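Local coordinates for protein NanS-p (Escherichia phage vB_EcoP_24B, PDB 6YP6) that probably binds carbohydrate as part of a phage-encoded carbohydrate esterase of the NanS-p type, at residues V196-I199 and A203-P206; V32-G37 and R76-G81. All blocks are in the same frame, centred on the assembly; numbering follows the deposited sequence.

In the fold
Both contacts hold turns or loops at strand ends in a chain built of two antiparallel sheets, an arrangement consistent with a beta-sandwich. Interaction 2 comes first along the chain: it joins the turn after strand 28-33 to strand 71-79, the two strands belonging to the eight-stranded sheet. Interaction 1 follows, at the passage from strand 193-197 of the seven-stranded sheet to strand 207-216 of the other. The latter strand pairs directly with 71-79. The centres of the contacts lie about 15 Å apart, yet they touch: the S80 N to P206 O separation of 3.0 Å fits a probable hydrogen bond, and Y205 CB packs on V79 CG1. The loop between sheets thus meets the end of strand 71-79.

Interaction 1: V196-I199 and A203-P206; sequences VTDI and ATYP
D198 and T204 join the two sides of the passage from strand 193-197 toward strand 207-216, a connection between the two sheets, with an ST turn at the strand end. V196 and T197 are the last residues of the strand, with backbone hydrogen bonds to L56 and A91 respectively. T197 OG1 then accepts from I199 N at 3.0 Å, nearly straight at 170°, which defines the ST turn and folds the chain around D198. The CG of D198 sits between its own backbone N and carbonyl carbon (chi1 74°), and the carboxylate divides its work between its two oxygens. OD1 is hydrogen-bonded to W54 N and S53 OG, while OD2 makes a salt bridge with K47 and accepts from T204. Four partners therefore limit rotation of this buried group, and the nearby lysine would be expected to favour its charged form. The side chains of D198 and T204 cross at about a right angle. The methyl CG2 of T204 lies 3.4 Å from D198 O, beside the polar contact. The hydroxyl OG1 of T204 donates to the anti lone pair of D198 OD2 at 2.7 Å.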
loop_
_atom_site.group_PDB
_atom_site.type_symbol
_atom_site.label_atom_id
_atom_site.label_comp_id
_atom_site.label_asym_id
_atom_site.label_seq_id
_atom_site.Cartn_x
_atom_site.Cartn_y
_atom_site.Cartn_z
ATOM N N VAL A 196 -5.435 -2.658 2.848
ATOM C CA VAL A 196 -4.439 -1.832 3.514
ATOM C C VAL A 196 -4.566 -2.131 5.002
ATOM O O VAL A 196 -5.666 -2.077 5.552
ATOM C CB VAL A 196 -4.674 -0.341 3.228
ATOM C CG1 VAL A 196 -3.519 0.477 3.757
ATOM C CG2 VAL A 196 -4.861 -0.110 1.738
ATOM N N THR A 197 -3.459 -2.486 5.649
ATOM C CA THR A 197 -3.548 -2.984 7.019
ATOM C C THR A 197 -2.275 -2.692 7.784
ATOM O O THR A 197 -1.207 -2.616 7.190
ATOM C CB THR A 197 -3.819 -4.507 7.000
ATOM O OG1 THR A 197 -3.872 -5.013 8.335
ATOM C CG2 THR A 197 -2.741 -5.274 6.240
ATOM N N ASP A 198 -2.378 -2.585 9.107
ATOM C CA ASP A 198 -1.170 -2.521 9.931
ATOM C C ASP A 198 -0.655 -3.899 10.356
ATOM O O ASP A 198 0.270 -3.958 11.166
ATOM C CB ASP A 198 -1.305 -1.567 11.125
ATOM C CG ASP A 198 -2.172 -2.106 12.242
ATOM O OD1 ASP A 198 -3.088 -2.895 11.957
ATOM O OD2 ASP A 198 -1.918 -1.725 13.421
ATOM N N ILE A 199 -1.194 -4.980 9.777
ATOM C CA ILE A 199 -0.559 -6.297 9.732
ATOM C C ILE A 199 -0.745 -7.105 11.011
ATOM O O ILE A 199 -1.217 -8.248 10.979
ATOM C CB ILE A 199 0.946 -6.196 9.378
ATOM C CG1 ILE A 199 1.181 -5.418 8.075
ATOM C CG2 ILE A 199 1.559 -7.593 9.289
ATOM C CD1 ILE A 199 2.645 -5.041 7.852
ATOM N N ALA A 203 1.810 -3.553 18.721
ATOM C CA ALA A 203 1.875 -2.125 18.455
ATOM C C ALA A 203 2.549 -1.844 17.116
ATOM O O ALA A 203 3.607 -2.401 16.799
ATOM C CB ALA A 203 2.649 -1.415 19.560
ATOM N N THR A 204 1.947 -0.918 16.375
ATOM C CA THR A 204 2.452 -0.385 15.115
ATOM C C THR A 204 2.453 1.139 15.216
ATOM O O THR A 204 1.858 1.727 16.124
ATOM C CB THR A 204 1.574 -0.848 13.941
ATOM O OG1 THR A 204 0.250 -0.338 14.143
ATOM C CG2 THR A 204 1.570 -2.367 13.842
ATOM N N TYR A 205 3.111 1.807 14.271
ATOM C CA TYR A 205 3.110 3.264 14.291
ATOM C C TYR A 205 1.721 3.796 13.947
ATOM O O TYR A 205 1.145 3.389 12.932
ATOM C CB TYR A 205 4.055 3.846 13.247
ATOM C CG TYR A 205 5.527 3.618 13.460
ATOM C CD1 TYR A 205 6.274 4.461 14.259
ATOM C CD2 TYR A 205 6.194 2.578 12.806
ATOM C CE1 TYR A 205 7.624 4.273 14.423
ATOM C CE2 TYR A 205 7.551 2.385 12.969
ATOM C CZ TYR A 205 8.260 3.241 13.787
ATOM O OH TYR A 205 9.618 3.094 13.986
ATOM N N PRO A 206 1.189 4.761 14.698
ATOM C CA PRO A 206 0.038 5.513 14.183
ATOM C C PRO A 206 0.414 6.121 12.838
ATOM O O PRO A 206 1.551 6.556 12.635
ATOM C CB PRO A 206 -0.200 6.579 15.255
ATOM C CG PRO A 206 0.407 5.990 16.494
ATOM C CD PRO A 206 1.625 5.264 16.011
#

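Interaction 2: V32-G37 and R76-G81; sequences VSDAEG and RFKVSG
K78 and D34 approach from opposite directions, and their charged ends meet in a salt bridge: K78 NZ donates to D34 OD2 at 2.7 Å, on the syn lone pair, the side of the other carboxylate oxygen. The lysine chain is bent at chi3 (132°), and its CE also comes close to the same oxygen, at 3.2 Å. R76, two residues earlier on the same strand, points to the same segment but engages backbone instead. Its chain runs extended from CG to NE and presents the end of the guanidinium, so that NH1 and NH2 both donate to E36 O, at 2.9 and 3.0 Å. That oxygen lies only 3° out of the guanidinium plane, making this an end-on, in-plane grip of two nitrogens on one oxygen. The accepting carbonyl belongs to a type I beta turn, D34 to G37, closed by G37 N to D34 O at 2.9 Å and reinforced by an Asx turn, in which D34 OD1 takes up E36 N at 3.0 Å. Strand 71-79 thus holds the turn that follows strand 28-33 of the same antiparallel sheet. W152, on the adjoining strand 152-159, makes a cation-pi contact with R76 and donates through NE1 to D34 OD1. R76 NH1 also makes a salt bridge with D210 OD2, so one nitrogen serves both the turn carbonyl and a carboxylate of strand 207-216.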
loop_
_atom_site.group_PDB
_atom_site.type_symbol
_atom_site.label_atom_id
_atom_site.label_comp_id
_atom_site.label_asym_id
_atom_site.label_seq_id
_atom_site.Cartn_x
_atom_site.Cartn_y
_atom_site.Cartn_z
ATOM N N VAL A 32 -8.698 14.106 10.848
ATOM C CA VAL A 32 -7.992 15.095 11.647
ATOM C C VAL A 32 -7.536 16.233 10.753
ATOM O O VAL A 32 -7.503 16.119 9.529
ATOM C CB VAL A 32 -6.773 14.505 12.385
ATOM C CG1 VAL A 32 -7.225 13.489 13.409
ATOM C CG2 VAL A 32 -5.775 13.896 11.401
ATOM N N SER A 33 -7.161 17.333 11.399
ATOM C CA SER A 33 -6.526 18.452 10.722
ATOM C C SER A 33 -5.016 18.257 10.702
ATOM O O SER A 33 -4.413 17.888 11.715
ATOM C CB SER A 33 -6.858 19.758 11.440
ATOM O OG SER A 33 -8.240 20.018 11.377
ATOM N N ASP A 34 -4.417 18.491 9.538
ATOM C CA ASP A 34 -2.965 18.511 9.396
ATOM C C ASP A 34 -2.668 19.552 8.332
ATOM O O ASP A 34 -3.159 19.435 7.206
ATOM C CB ASP A 34 -2.409 17.139 8.989
ATOM C CG ASP A 34 -0.884 17.093 9.024
ATOM O OD1 ASP A 34 -0.240 17.795 8.212
ATOM O OD2 ASP A 34 -0.323 16.360 9.873
ATOM N N ALA A 35 -1.885 20.573 8.687
ATOM C CA ALA A 35 -1.699 21.699 7.780
ATOM C C ALA A 35 -1.081 21.285 6.451
ATOM O O ALA A 35 -1.260 21.989 5.448
ATOM C CB ALA A 35 -0.852 22.775 8.457
ATOM N N GLU A 36 -0.341 20.181 6.417
ATOM C CA GLU A 36 0.299 19.720 5.194
ATOM C C GLU A 36 -0.469 18.590 4.516
ATOM O O GLU A 36 -0.031 18.101 3.471
ATOM C CB GLU A 36 1.742 19.307 5.480
ATOM C CG GLU A 36 2.638 20.488 5.836
ATOM C CD GLU A 36 4.036 20.063 6.234
ATOM O OE1 GLU A 36 4.206 18.909 6.680
ATOM O OE2 GLU A 36 4.967 20.881 6.102
ATOM N N GLY A 37 -1.609 18.180 5.072
ATOM C CA GLY A 37 -2.517 17.330 4.335
ATOM C C GLY A 37 -3.221 18.099 3.237
ATOM O O GLY A 37 -3.330 19.322 3.280
ATOM N N ARG A 76 -0.145 8.793 -0.139
ATOM C CA ARG A 76 0.558 9.846 0.587
ATOM C C ARG A 76 0.212 9.690 2.064
ATOM O O ARG A 76 -0.973 9.608 2.424
ATOM C CB ARG A 76 0.177 11.226 0.044
ATOM C CG ARG A 76 0.886 12.368 0.768
ATOM C CD ARG A 76 0.841 13.673 -0.012
ATOM N NE ARG A 76 1.662 14.717 0.613
ATOM C CZ ARG A 76 1.217 15.656 1.454
ATOM N NH1 ARG A 76 -0.064 15.733 1.799
ATOM N NH2 ARG A 76 2.069 16.540 1.948
ATOM N N PHE A 77 1.243 9.639 2.912
ATOM C CA PHE A 77 1.079 9.244 4.305
ATOM C C PHE A 77 2.143 9.916 5.158
ATOM O O PHE A 77 3.177 10.366 4.665
ATOM C CB PHE A 77 1.169 7.703 4.459
ATOM C CG PHE A 77 2.549 7.173 4.208
ATOM C CD1 PHE A 77 2.994 6.940 2.912
ATOM C CD2 PHE A 77 3.426 6.962 5.256
ATOM C CE1 PHE A 77 4.293 6.504 2.683
ATOM C CE2 PHE A 77 4.718 6.525 5.025
ATOM C CZ PHE A 77 5.151 6.289 3.738
ATOM N N LYS A 78 1.886 9.933 6.461
ATOM C CA LYS A 78 2.783 10.511 7.448
ATOM C C LYS A 78 2.786 9.573 8.639
ATOM O O LYS A 78 1.725 9.206 9.146
ATOM C CB LYS A 78 2.307 11.916 7.851
ATOM C CG LYS A 78 2.903 12.455 9.139
ATOM C CD LYS A 78 2.662 13.989 9.247
ATOM C CE LYS A 78 2.127 14.430 10.582
ATOM N NZ LYS A 78 2.269 15.894 10.648
ATOM N N VAL A 79 3.961 9.195 9.107
ATOM C CA VAL A 79 4.087 8.289 10.244
ATOM C C VAL A 79 4.272 9.107 11.511
ATOM O O VAL A 79 5.059 10.058 11.520
ATOM C CB VAL A 79 5.260 7.306 10.079
ATOM C CG1 VAL A 79 5.190 6.250 11.165
ATOM C CG2 VAL A 79 5.258 6.682 8.702
ATOM N N SER A 80 3.604 8.706 12.591
ATOM C CA SER A 80 3.682 9.382 13.877
ATOM C C SER A 80 4.342 8.466 14.902
ATOM O O SER A 80 4.154 7.247 14.871
ATOM C CB SER A 80 2.269 9.748 14.347
ATOM O OG SER A 80 2.284 10.600 15.475
ATOM N N GLY A 81 5.141 9.043 15.790
ATOM C CA GLY A 81 5.706 8.302 16.894
ATOM C C GLY A 81 7.225 8.210 16.821
ATOM O O GLY A 81 7.866 8.584 15.836
#